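Local coordinates for bifunctional purine biosynthetic protein ADE5,7 (Cryptococcus neoformans var. grubii serotype A, PDB 7LVO), which catalyses the second and fifth steps of de novo purine biosynthesis, this chain being the N-terminal half that joins phosphoribosylamine to glycine using ATP, at residues 372-377 against 432-437; 46-51 against 339-344. All coordinates share one frame; numbering follows the deposited sequence.

Interaction 1: 372-377 against 432-437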
# COMPACT_ATOMS: atom_id res chain seq x y z
N GLY A 372 -6.57 -1.23 -19.19
CA GLY A 372 -7.56 -0.18 -19.15
C GLY A 372 -8.36 -0.22 -17.86
O GLY A 372 -8.24 -1.15 -17.06
N TYR A 373 -9.17 0.82 -17.68
CA TYR A 373 -10.00 0.96 -16.49
C TYR A 373 -11.44 1.26 -16.90
O TYR A 373 -11.68 2.09 -17.78
CB TYR A 373 -9.47 2.06 -15.57
CG TYR A 373 -7.99 1.92 -15.27
CD1 TYR A 373 -7.52 0.95 -14.39
CD2 TYR A 373 -7.06 2.77 -15.86
CE1 TYR A 373 -6.18 0.82 -14.12
CE2 TYR A 373 -5.72 2.65 -15.59
CZ TYR A 373 -5.28 1.67 -14.73
OH TYR A 373 -3.94 1.56 -14.46
N LYS A 374 -12.38 0.60 -16.24
CA LYS A 374 -13.79 0.78 -16.55
C LYS A 374 -14.27 2.16 -16.10
O LYS A 374 -13.59 2.88 -15.37
CB LYS A 374 -14.63 -0.30 -15.88
CG LYS A 374 -14.48 -0.37 -14.38
CD LYS A 374 -15.22 -1.57 -13.78
CE LYS A 374 -16.68 -1.26 -13.50
NZ LYS A 374 -17.37 -2.39 -12.82
N GLN A 375 -15.46 2.52 -16.55
CA GLN A 375 -16.07 3.79 -16.16
C GLN A 375 -16.78 3.63 -14.81
O GLN A 375 -17.17 2.53 -14.41
CB GLN A 375 -17.06 4.27 -17.22
CG GLN A 375 -16.45 4.39 -18.61
CD GLN A 375 -17.43 4.94 -19.63
OE1 GLN A 375 -18.20 5.86 -19.34
NE2 GLN A 375 -17.41 4.37 -20.83
N GLY A 376 -16.92 4.75 -14.11
CA GLY A 376 -17.52 4.76 -12.80
C GLY A 376 -16.51 4.88 -11.69
O GLY A 376 -15.36 5.29 -11.88
N TYR A 377 -16.94 4.51 -10.49
CA TYR A 377 -16.16 4.67 -9.28
C TYR A 377 -16.14 3.37 -8.49
O TYR A 377 -16.93 2.46 -8.74
CB TYR A 377 -16.72 5.80 -8.39
CG TYR A 377 -16.78 7.15 -9.08
CD1 TYR A 377 -17.80 7.45 -9.97
CD2 TYR A 377 -15.81 8.11 -8.84
CE1 TYR A 377 -17.85 8.69 -10.60
CE2 TYR A 377 -15.84 9.34 -9.47
CZ TYR A 377 -16.87 9.62 -10.35
OH TYR A 377 -16.91 10.85 -10.98
N CYS A 432 -16.56 -3.78 -0.51
CA CYS A 432 -16.19 -2.96 -1.66
C CYS A 432 -17.21 -3.12 -2.77
O CYS A 432 -17.90 -4.14 -2.87
CB CYS A 432 -14.80 -3.36 -2.17
SG CYS A 432 -13.56 -3.58 -0.85
N ALA A 433 -17.29 -2.09 -3.62
CA ALA A 433 -18.23 -2.10 -4.72
C ALA A 433 -17.84 -1.03 -5.74
O ALA A 433 -17.17 -0.04 -5.40
CB ALA A 433 -19.67 -1.87 -4.24
N SER A 434 -18.26 -1.24 -6.98
CA SER A 434 -18.12 -0.26 -8.04
C SER A 434 -19.49 0.02 -8.65
O SER A 434 -20.42 -0.79 -8.54
CB SER A 434 -17.16 -0.74 -9.13
OG SER A 434 -17.66 -1.89 -9.79
N ALA A 435 -19.62 1.19 -9.27
CA ALA A 435 -20.89 1.61 -9.84
C ALA A 435 -20.64 2.83 -10.72
O ALA A 435 -19.58 3.47 -10.61
CB ALA A 435 -21.91 1.95 -8.74
N PRO A 436 -21.59 3.18 -11.59
CA PRO A 436 -21.37 4.33 -12.49
C PRO A 436 -21.18 5.64 -11.76
O PRO A 436 -20.48 6.52 -12.27
CB PRO A 436 -22.64 4.34 -13.36
CG PRO A 436 -23.22 2.96 -13.24
CD PRO A 436 -22.87 2.50 -11.85
N THR A 437 -21.81 5.81 -10.60
CA THR A 437 -21.69 7.03 -9.81
C THR A 437 -21.06 6.72 -8.46
O THR A 437 -21.17 5.60 -7.95
CB THR A 437 -23.05 7.71 -9.60
OG1 THR A 437 -23.91 6.82 -8.87
CG2 THR A 437 -23.69 8.06 -10.93

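Interaction 2: 46-51 against 339-344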
# COMPACT_ATOMS: atom_id res chain seq x y z
N GLY A 46 -3.23 -9.64 4.10
CA GLY A 46 -4.17 -8.54 4.20
C GLY A 46 -5.18 -8.54 3.06
O GLY A 46 -5.19 -9.41 2.20
N GLY A 47 -6.04 -7.52 3.08
CA GLY A 47 -7.06 -7.41 2.06
C GLY A 47 -6.50 -7.11 0.69
O GLY A 47 -7.13 -7.43 -0.32
N ARG A 48 -5.32 -6.48 0.64
CA ARG A 48 -4.62 -6.31 -0.62
C ARG A 48 -4.33 -7.66 -1.27
O ARG A 48 -4.47 -7.81 -2.48
CB ARG A 48 -3.33 -5.54 -0.39
CG ARG A 48 -2.47 -5.37 -1.64
CD ARG A 48 -0.99 -5.58 -1.32
NE ARG A 48 -0.48 -4.63 -0.34
CZ ARG A 48 -0.23 -4.90 0.93
NH1 ARG A 48 -0.43 -6.11 1.43
NH2 ARG A 48 0.23 -3.94 1.72
N GLU A 49 -3.93 -8.65 -0.46
CA GLU A 49 -3.65 -9.97 -1.02
C GLU A 49 -4.91 -10.62 -1.56
O GLU A 49 -4.93 -11.14 -2.68
CB GLU A 49 -3.00 -10.86 0.04
CG GLU A 49 -1.51 -10.60 0.24
CD GLU A 49 -1.21 -9.21 0.73
OE1 GLU A 49 -1.80 -8.78 1.75
OE2 GLU A 49 -0.40 -8.52 0.10
N HIS A 50 -6.00 -10.60 -0.77
CA HIS A 50 -7.24 -11.19 -1.25
C HIS A 50 -7.72 -10.51 -2.52
O HIS A 50 -8.12 -11.17 -3.48
CB HIS A 50 -8.31 -11.12 -0.15
CG HIS A 50 -9.53 -11.92 -0.45
ND1 HIS A 50 -10.64 -11.92 0.37
CD2 HIS A 50 -9.83 -12.75 -1.48
CE1 HIS A 50 -11.57 -12.71 -0.14
NE2 HIS A 50 -11.10 -13.23 -1.26
N ALA A 51 -7.67 -9.18 -2.55
CA ALA A 51 -8.09 -8.45 -3.74
C ALA A 51 -7.20 -8.78 -4.93
O ALA A 51 -7.69 -8.93 -6.06
CB ALA A 51 -8.08 -6.95 -3.46
N PRO A 339 -6.33 0.22 2.15
CA PRO A 339 -7.26 -0.51 1.29
C PRO A 339 -7.47 0.07 -0.11
O PRO A 339 -8.51 -0.18 -0.71
CB PRO A 339 -8.57 -0.42 2.08
CG PRO A 339 -8.50 0.96 2.69
CD PRO A 339 -7.02 1.22 2.98
N GLU A 340 -6.50 0.82 -0.64
CA GLU A 340 -6.65 1.37 -1.98
C GLU A 340 -6.79 0.27 -3.02
O GLU A 340 -7.54 0.41 -4.00
CB GLU A 340 -5.46 2.27 -2.33
CG GLU A 340 -5.44 3.61 -1.62
CD GLU A 340 -4.61 3.59 -0.36
OE1 GLU A 340 -4.23 2.49 0.09
OE2 GLU A 340 -4.34 4.68 0.18
N THR A 341 -6.06 -0.84 -2.84
CA THR A 341 -6.09 -1.91 -3.82
C THR A 341 -7.47 -2.55 -3.91
O THR A 341 -7.95 -2.84 -5.02
CB THR A 341 -5.04 -2.97 -3.47
OG1 THR A 341 -3.74 -2.38 -3.50
CG2 THR A 341 -5.08 -4.13 -4.45
N GLN A 342 -8.12 -2.75 -2.77
CA GLN A 342 -9.44 -3.40 -2.78
C GLN A 342 -10.43 -2.64 -3.65
O GLN A 342 -11.30 -3.25 -4.28
CB GLN A 342 -9.99 -3.52 -1.36
CG GLN A 342 -9.20 -4.49 -0.47
CD GLN A 342 -8.07 -3.82 0.30
OE1 GLN A 342 -7.19 -3.18 -0.29
NE2 GLN A 342 -8.10 -3.95 1.62
N ALA A 343 -10.32 -1.31 -3.70
CA ALA A 343 -11.21 -0.54 -4.56
C ALA A 343 -10.72 -0.49 -6.00
O ALA A 343 -11.52 -0.62 -6.93
CB ALA A 343 -11.37 0.88 -4.00
N LEU A 344 -9.41 -0.32 -6.20
CA LEU A 344 -8.87 -0.15 -7.55
C LEU A 344 -9.01 -1.43 -8.36
O LEU A 344 -9.24 -1.37 -9.58
CB LEU A 344 -7.42 0.28 -7.48
CG LEU A 344 -7.15 1.72 -7.02
CD1 LEU A 344 -5.67 1.94 -6.72
CD2 LEU A 344 -7.64 2.71 -8.06

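Interaction 1: 372-377 against 432-437
Y377 and A435 face each other as an antiparallel hydrogen-bonded pair, and that pairing is the mainstay of the contact. The backbone bonds come first. Y377 N gives its hydrogen to A435 O at 2.8 Å, almost straight at 169°, and A435 N returns the favour to Y377 O at 3.0 Å with a more bent angle of 152°. The two reciprocal bonds tie the first residue of strand 377-384 to the last of strand 427-435.

Weak CA-H...O contacts thicken the pairing on both sides. G376 CA lies 3.3 Å from A435 O and also approaches P436 O, while S434 CA comes within 3.1 Å of Y377 O. Thus each of the two carbonyl oxygens of the pair meets a CA-H as well as an amide. The positive phi of G376 and its lack of a side chain let the incoming loop pass this close to the A435-P436 turn.

Side chains add two further touches. K374 NZ reaches S434 OG at 3.1 Å and donates to it; the aliphatic chain extends towards the strand, and a bend at chi3 (-86°) brings the ammonium to the hydroxyl. On the other flank, the Y377 ring turns an edge to the turn, CD1 lying 3.7 Å from P436 O, which sits close to the ring plane. The same ring also touches P281 and L438 of the following helix.

T437 then acts as the N-cap of helix 438-449, its OG1 accepting from A440 N. The arrangement is an antiparallel strand pairing: strand 377-384 starts where strand 427-435 gives way to that N-cap, in an antiparallel sheet that strands of the ATP-grasp part (259-263, 277-280) also join.

Interaction 2: 46-51 against 339-344
T341 turns its side chain towards helix 47-51 and meets the aliphatic part of R48. T341 OG1 lies 3.7 Å from R48 CG, the two side chains running obliquely past one another, and T341 CG2 touches both that CG and the methyl of A51, with CG2 to A51 CB at 4.2 Å. The hydroxyl is bonded just before the helix, at the carbonyl of G337, and what it meets on R48 is a methylene, a van der Waals contact. The R48 chain bends at chi2 and chi3 and carries the guanidinium away from T341: NE donates to F336 O, and NH1 forms a salt bridge with E49 OE2 at 2.8 Å. E49 OE1 in turn accepts from G46 N, the N-cap residue of the helix, through its anti lone pair.

Q342 comes next and does the closest work over the first turn. A chi2 near 90° swings its amide across the G47-R48 peptide, CG standing 3.6 Å from G47 O and NE2 3.6 Å from G47 CA. With no side chain on G47, the amide can lie directly against the backbone. NE2 is held by D338 OD1, and the other oxygen of that carboxylate accepts from R48 N; D338 therefore steadies both partners at once. Further along the helix, A51 CB packs 3.9 Å from Q342 CA and also meets its CG.

The short helical segments run nearly parallel, 22° apart with axes 8.4 Å from each other. This is a buried helix-helix packing that fastens the first strand-loop-helix unit of the N domain to the ATP-grasp part, close to the predicted magnesium ligand N333, whose side chain is about 8 Å from that of R48.

Interaction 2 belongs to the interior and interaction 1 to the surface, their centres being 15 Å apart. They do meet, C432 SG packing 3.6 Å from Q342 CB. Along the chain, the segments of interaction 2 come first, 46-51 and then 339-344, followed by 372-377 and 432-437. The antiparallel sheet connects them: strand 377-384, which interaction 1 anchors at its start, also lies under helix 340-344, where S380 and A378 touch Q342 and A343. Interaction 2 joins the N domain to the ATP-grasp part, and interaction 1 closes the end of the sheet, with helix 340-344 packed between helix 47-56 and the antiparallel sheet that holds strand 377-384.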